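Local coordinates for protein proline dehydrogenase (Deinococcus radiodurans, PDB 4H6Q) that oxidises L-proline to delta-1-pyrroline-5-carboxylate with bound FAD, passing the electrons to a quinone in the first step of proline breakdown to glutamate, at residues I85-I99 with I123-D137. Residues are numbered along the deposited sequence; the frame is centred on the assembly and turned at random.
Sequences IEAAHAAGIKPYVSI and IIAKAKEYGGFICLD. With FAD (flavin-adenine dinucleotide), chain C.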
# COMPACT_ATOMS: atom_id res chain seq x y z
N ILE A 85 -7.84 -5.08 12.26
CA ILE A 85 -7.71 -6.48 11.82
C ILE A 85 -8.76 -7.36 12.51
O ILE A 85 -9.38 -8.23 11.87
CB ILE A 85 -6.27 -7.00 12.11
CG1 ILE A 85 -5.27 -6.29 11.20
CG2 ILE A 85 -6.17 -8.50 11.98
CD1 ILE A 85 -3.81 -6.42 11.70
N GLU A 86 -8.97 -7.18 13.82
CA GLU A 86 -10.02 -7.93 14.52
C GLU A 86 -11.39 -7.67 13.93
O GLU A 86 -12.18 -8.61 13.72
CB GLU A 86 -10.04 -7.61 16.03
CG GLU A 86 -8.76 -8.00 16.79
CD GLU A 86 -8.62 -9.46 17.11
OE1 GLU A 86 -9.38 -10.29 16.55
OE2 GLU A 86 -7.74 -9.78 17.94
N ALA A 87 -11.69 -6.42 13.63
CA ALA A 87 -13.00 -6.06 13.10
C ALA A 87 -13.20 -6.61 11.69
O ALA A 87 -14.30 -7.10 11.35
CB ALA A 87 -13.20 -4.52 13.13
N ALA A 88 -12.16 -6.53 10.86
CA ALA A 88 -12.26 -7.13 9.51
C ALA A 88 -12.54 -8.62 9.58
O ALA A 88 -13.49 -9.12 8.97
CB ALA A 88 -10.96 -6.87 8.72
N HIS A 89 -11.75 -9.32 10.39
CA HIS A 89 -11.94 -10.76 10.57
C HIS A 89 -13.36 -11.07 11.06
O HIS A 89 -13.98 -12.04 10.57
CB HIS A 89 -10.86 -11.30 11.52
CG HIS A 89 -11.05 -12.73 11.91
ND1 HIS A 89 -10.98 -13.77 10.99
CD2 HIS A 89 -11.31 -13.31 13.11
CE1 HIS A 89 -11.21 -14.93 11.61
NE2 HIS A 89 -11.41 -14.68 12.90
N ALA A 90 -13.87 -10.33 12.05
CA ALA A 90 -15.19 -10.63 12.61
C ALA A 90 -16.29 -10.41 11.58
O ALA A 90 -17.34 -11.04 11.68
CB ALA A 90 -15.45 -9.78 13.86
N ALA A 91 -16.03 -9.56 10.57
CA ALA A 91 -16.98 -9.26 9.50
C ALA A 91 -16.87 -10.25 8.33
O ALA A 91 -17.64 -10.21 7.36
CB ALA A 91 -16.82 -7.83 9.00
N GLY A 92 -15.92 -11.17 8.44
CA GLY A 92 -15.68 -12.12 7.37
C GLY A 92 -14.79 -11.63 6.25
O GLY A 92 -14.85 -12.15 5.13
N ILE A 93 -14.00 -10.60 6.53
CA ILE A 93 -13.05 -10.10 5.55
C ILE A 93 -11.65 -10.60 5.93
O ILE A 93 -11.22 -10.41 7.07
CB ILE A 93 -13.05 -8.57 5.55
CG1 ILE A 93 -14.44 -8.04 5.15
CG2 ILE A 93 -11.97 -8.02 4.61
CD1 ILE A 93 -14.65 -6.57 5.42
N LYS A 94 -10.95 -11.28 5.01
CA LYS A 94 -9.58 -11.69 5.25
C LYS A 94 -8.75 -10.42 5.42
O LYS A 94 -8.72 -9.57 4.55
CB LYS A 94 -9.06 -12.53 4.07
CG LYS A 94 -7.88 -13.45 4.38
CD LYS A 94 -7.49 -14.30 3.11
CE LYS A 94 -6.94 -15.64 3.47
NZ LYS A 94 -8.05 -16.64 3.48
N PRO A 95 -8.04 -10.28 6.55
CA PRO A 95 -7.28 -9.04 6.74
C PRO A 95 -6.17 -8.87 5.71
O PRO A 95 -5.32 -9.79 5.42
CB PRO A 95 -6.75 -9.17 8.18
CG PRO A 95 -7.53 -10.27 8.81
CD PRO A 95 -7.95 -11.18 7.71
N TYR A 96 -6.26 -7.78 4.99
CA TYR A 96 -5.17 -7.34 4.11
C TYR A 96 -5.03 -5.86 4.43
O TYR A 96 -5.96 -5.10 4.16
CB TYR A 96 -5.55 -7.57 2.65
CG TYR A 96 -4.44 -7.35 1.66
CD1 TYR A 96 -3.99 -8.41 0.87
CD2 TYR A 96 -3.82 -6.08 1.50
CE1 TYR A 96 -3.00 -8.23 -0.12
CE2 TYR A 96 -2.78 -5.90 0.56
CZ TYR A 96 -2.40 -6.97 -0.25
OH TYR A 96 -1.43 -6.75 -1.22
N VAL A 97 -3.91 -5.48 5.05
CA VAL A 97 -3.74 -4.14 5.61
C VAL A 97 -2.36 -3.62 5.20
O VAL A 97 -1.36 -4.37 5.27
CB VAL A 97 -3.88 -4.16 7.17
CG1 VAL A 97 -3.55 -2.84 7.79
CG2 VAL A 97 -5.27 -4.64 7.59
N SER A 98 -2.31 -2.32 4.86
CA SER A 98 -1.06 -1.62 4.59
C SER A 98 -0.75 -0.70 5.72
O SER A 98 -1.63 0.05 6.16
CB SER A 98 -1.14 -0.85 3.26
OG SER A 98 -1.26 -1.75 2.13
N ILE A 99 0.49 -0.77 6.18
CA ILE A 99 0.98 0.12 7.24
C ILE A 99 2.18 0.89 6.75
O ILE A 99 3.00 0.40 5.95
CB ILE A 99 1.32 -0.63 8.56
CG1 ILE A 99 2.48 -1.61 8.39
CG2 ILE A 99 0.04 -1.35 9.08
CD1 ILE A 99 2.91 -2.29 9.71
N ILE A 123 1.39 -6.66 14.69
CA ILE A 123 0.40 -6.50 13.63
C ILE A 123 0.40 -7.72 12.69
O ILE A 123 -0.67 -8.28 12.36
CB ILE A 123 0.66 -5.19 12.87
CG1 ILE A 123 0.39 -3.97 13.81
CG2 ILE A 123 -0.12 -5.11 11.55
CD1 ILE A 123 0.96 -2.65 13.25
N ILE A 124 1.59 -8.13 12.24
CA ILE A 124 1.66 -9.22 11.28
C ILE A 124 1.23 -10.54 11.93
O ILE A 124 0.52 -11.35 11.31
CB ILE A 124 3.07 -9.36 10.67
CG1 ILE A 124 3.46 -8.08 9.93
CG2 ILE A 124 3.13 -10.61 9.74
CD1 ILE A 124 4.97 -7.98 9.70
N ALA A 125 1.61 -10.77 13.19
CA ALA A 125 1.19 -11.99 13.90
C ALA A 125 -0.34 -12.07 13.94
O ALA A 125 -0.90 -13.15 13.74
CB ALA A 125 1.79 -12.00 15.30
N LYS A 126 -1.02 -10.96 14.21
CA LYS A 126 -2.47 -10.95 14.31
C LYS A 126 -3.09 -11.20 12.93
O LYS A 126 -4.02 -12.04 12.79
CB LYS A 126 -2.99 -9.65 14.96
CG LYS A 126 -4.48 -9.60 15.19
CD LYS A 126 -5.03 -10.75 16.00
CE LYS A 126 -4.59 -10.67 17.43
NZ LYS A 126 -5.44 -11.56 18.23
N ALA A 127 -2.62 -10.51 11.90
CA ALA A 127 -3.15 -10.73 10.55
C ALA A 127 -2.91 -12.19 10.15
O ALA A 127 -3.84 -12.84 9.63
CB ALA A 127 -2.52 -9.78 9.53
N LYS A 128 -1.73 -12.74 10.43
CA LYS A 128 -1.42 -14.13 10.04
C LYS A 128 -2.31 -15.14 10.77
O LYS A 128 -2.71 -16.17 10.20
CB LYS A 128 0.04 -14.44 10.33
CG LYS A 128 0.45 -15.89 9.99
CD LYS A 128 1.94 -16.11 10.07
CE LYS A 128 2.26 -17.57 9.82
NZ LYS A 128 3.75 -17.76 9.81
N GLU A 129 -2.68 -14.87 12.03
CA GLU A 129 -3.59 -15.78 12.74
C GLU A 129 -4.88 -15.99 11.94
O GLU A 129 -5.54 -17.07 12.03
CB GLU A 129 -3.95 -15.16 14.08
CG GLU A 129 -4.77 -16.04 14.97
CD GLU A 129 -5.11 -15.38 16.29
OE1 GLU A 129 -5.98 -15.94 17.00
OE2 GLU A 129 -4.50 -14.32 16.61
N TYR A 130 -5.27 -14.95 11.23
CA TYR A 130 -6.53 -14.97 10.51
C TYR A 130 -6.30 -15.19 9.01
O TYR A 130 -7.17 -14.86 8.20
CB TYR A 130 -7.32 -13.68 10.77
CG TYR A 130 -7.64 -13.43 12.24
CD1 TYR A 130 -7.94 -14.48 13.12
CD2 TYR A 130 -7.64 -12.12 12.76
CE1 TYR A 130 -8.24 -14.23 14.43
CE2 TYR A 130 -7.95 -11.88 14.08
CZ TYR A 130 -8.24 -12.94 14.92
OH TYR A 130 -8.56 -12.71 16.23
N GLY A 131 -5.12 -15.69 8.68
CA GLY A 131 -4.77 -16.03 7.30
C GLY A 131 -4.52 -14.81 6.43
O GLY A 131 -4.53 -14.88 5.20
N GLY A 132 -4.29 -13.66 7.08
CA GLY A 132 -4.14 -12.38 6.39
C GLY A 132 -2.75 -11.98 5.95
O GLY A 132 -1.78 -12.80 5.93
N PHE A 133 -2.63 -10.69 5.59
CA PHE A 133 -1.45 -10.18 4.92
C PHE A 133 -1.22 -8.72 5.30
O PHE A 133 -2.21 -7.93 5.34
CB PHE A 133 -1.65 -10.29 3.39
CG PHE A 133 -0.47 -9.83 2.58
CD1 PHE A 133 0.56 -10.71 2.26
CD2 PHE A 133 -0.41 -8.52 2.10
CE1 PHE A 133 1.64 -10.28 1.45
CE2 PHE A 133 0.64 -8.09 1.32
CZ PHE A 133 1.66 -8.97 1.00
N ILE A 134 0.05 -8.34 5.49
CA ILE A 134 0.39 -6.93 5.75
C ILE A 134 1.36 -6.47 4.70
O ILE A 134 2.37 -7.15 4.45
CB ILE A 134 1.09 -6.81 7.13
CG1 ILE A 134 0.19 -7.28 8.30
CG2 ILE A 134 1.59 -5.37 7.37
CD1 ILE A 134 -1.19 -6.53 8.38
N CYS A 135 1.08 -5.30 4.11
CA CYS A 135 2.06 -4.64 3.26
C CYS A 135 2.75 -3.50 4.03
O CYS A 135 2.06 -2.68 4.65
CB CYS A 135 1.40 -4.07 1.99
SG CYS A 135 2.62 -3.22 0.92
N LEU A 136 4.08 -3.47 3.98
CA LEU A 136 4.88 -2.33 4.47
C LEU A 136 4.98 -1.32 3.33
O LEU A 136 5.74 -1.52 2.36
CB LEU A 136 6.28 -2.79 4.90
CG LEU A 136 6.27 -4.03 5.82
CD1 LEU A 136 7.69 -4.48 6.08
CD2 LEU A 136 5.52 -3.78 7.14
N ASP A 137 4.19 -0.23 3.42
CA ASP A 137 4.24 0.84 2.40
C ASP A 137 5.67 1.43 2.37
O ASP A 137 6.41 1.41 3.36
CB ASP A 137 3.27 1.96 2.78
CG ASP A 137 1.82 1.64 2.50
OD1 ASP A 137 1.48 0.62 1.85
OD2 ASP A 137 0.99 2.51 2.96
PA FAD C . 0.17 9.07 -12.83
O1A FAD C . 1.12 9.04 -14.03
O2A FAD C . 0.46 10.03 -11.74
O5B FAD C . -1.28 9.28 -13.17
C5B FAD C . -1.89 8.47 -14.16
C4B FAD C . -3.35 8.82 -14.39
O4B FAD C . -4.08 8.30 -13.30
C3B FAD C . -3.64 10.28 -14.37
O3B FAD C . -3.39 10.95 -15.59
C2B FAD C . -5.07 10.27 -13.96
O2B FAD C . -5.91 9.84 -15.01
C1B FAD C . -5.06 9.22 -12.90
N9A FAD C . -4.73 9.73 -11.57
C8A FAD C . -3.64 9.35 -10.78
N7A FAD C . -3.63 9.99 -9.61
C5A FAD C . -4.76 10.81 -9.60
C6A FAD C . -5.28 11.71 -8.69
N6A FAD C . -4.65 11.94 -7.42
N1A FAD C . -6.41 12.36 -9.01
C2A FAD C . -7.04 12.16 -10.19
N3A FAD C . -6.57 11.31 -11.11
C4A FAD C . -5.46 10.64 -10.82
N1 FAD C . 3.75 5.40 -3.68
C2 FAD C . 4.67 5.34 -2.68
O2 FAD C . 5.70 6.15 -2.76
N3 FAD C . 4.56 4.47 -1.62
C4 FAD C . 3.49 3.60 -1.52
O4 FAD C . 3.39 2.77 -0.46
C4X FAD C . 2.47 3.63 -2.57
N5 FAD C . 1.38 2.79 -2.52
C5X FAD C . 0.49 2.85 -3.56
C6 FAD C . -0.63 2.00 -3.55
C7 FAD C . -1.55 2.02 -4.63
C7M FAD C . -2.76 1.09 -4.61
C8 FAD C . -1.32 2.91 -5.70
C8M FAD C . -2.27 2.96 -6.87
C9 FAD C . -0.22 3.78 -5.69
C9A FAD C . 0.68 3.74 -4.65
N10 FAD C . 1.79 4.61 -4.68
C10 FAD C . 2.68 4.56 -3.64
C1' FAD C . 2.05 5.50 -5.80
C2' FAD C . 1.64 6.94 -5.63
O2' FAD C . 0.50 6.93 -4.78
C3' FAD C . 1.61 7.31 -7.13
O3' FAD C . 2.76 7.95 -7.61
C4' FAD C . 0.40 7.98 -7.65
O4' FAD C . -0.64 7.11 -7.38
C5' FAD C . 0.57 8.20 -9.15
O5' FAD C . -0.53 7.66 -9.81
P FAD C . -0.40 6.71 -11.08
O1P FAD C . 0.60 5.52 -11.03
O2P FAD C . -1.88 6.49 -11.47
O3P FAD C . 0.09 7.64 -12.30
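His-89 and Tyr-130 stack face to face, their ring centroids 3.6 Å apart and the planes 4° from parallel. With CG anti to the backbone N (chi1 173°), the imidazole lies flat over the phenol ring. At the ring edge, Tyr-130 OH donates to Glu-86 OE1 over 2.6 Å, on the syn side of the carboxylate. Glu-86 OE2 takes a salt bridge from Lys-126 NZ at 2.9 Å, so one carboxylate holds both partners. Ile-85 CG2 and Pro-95 CG also lie at the tyrosine edge. A leucine in place of Tyr-130 would probably leave Glu-86 OE1 without its hydroxyl donor and His-89 without its stacking partner. Deeper in, Ile-85 CD1 meets Ile-123 CG2 and Ile-134 CD1. Five backbone hydrogen bonds zip the two segments in parallel, from Phe-133 N on Pro-95 O to Asp-137 N on Ile-99 O. Tyr-96 and Phe-133 point the same way, their rings oblique at 34°. Asp-137 touches the flavin through CB, near FAD O4, and the bound proline analogue; Lys-100, Arg-189 and Tyr-280 bind its carboxylate. Each segment leads from a helix end into a neighbouring parallel strand of the beta8-alpha8 barrel, with helices 42-54 and 144-158 packed alongside.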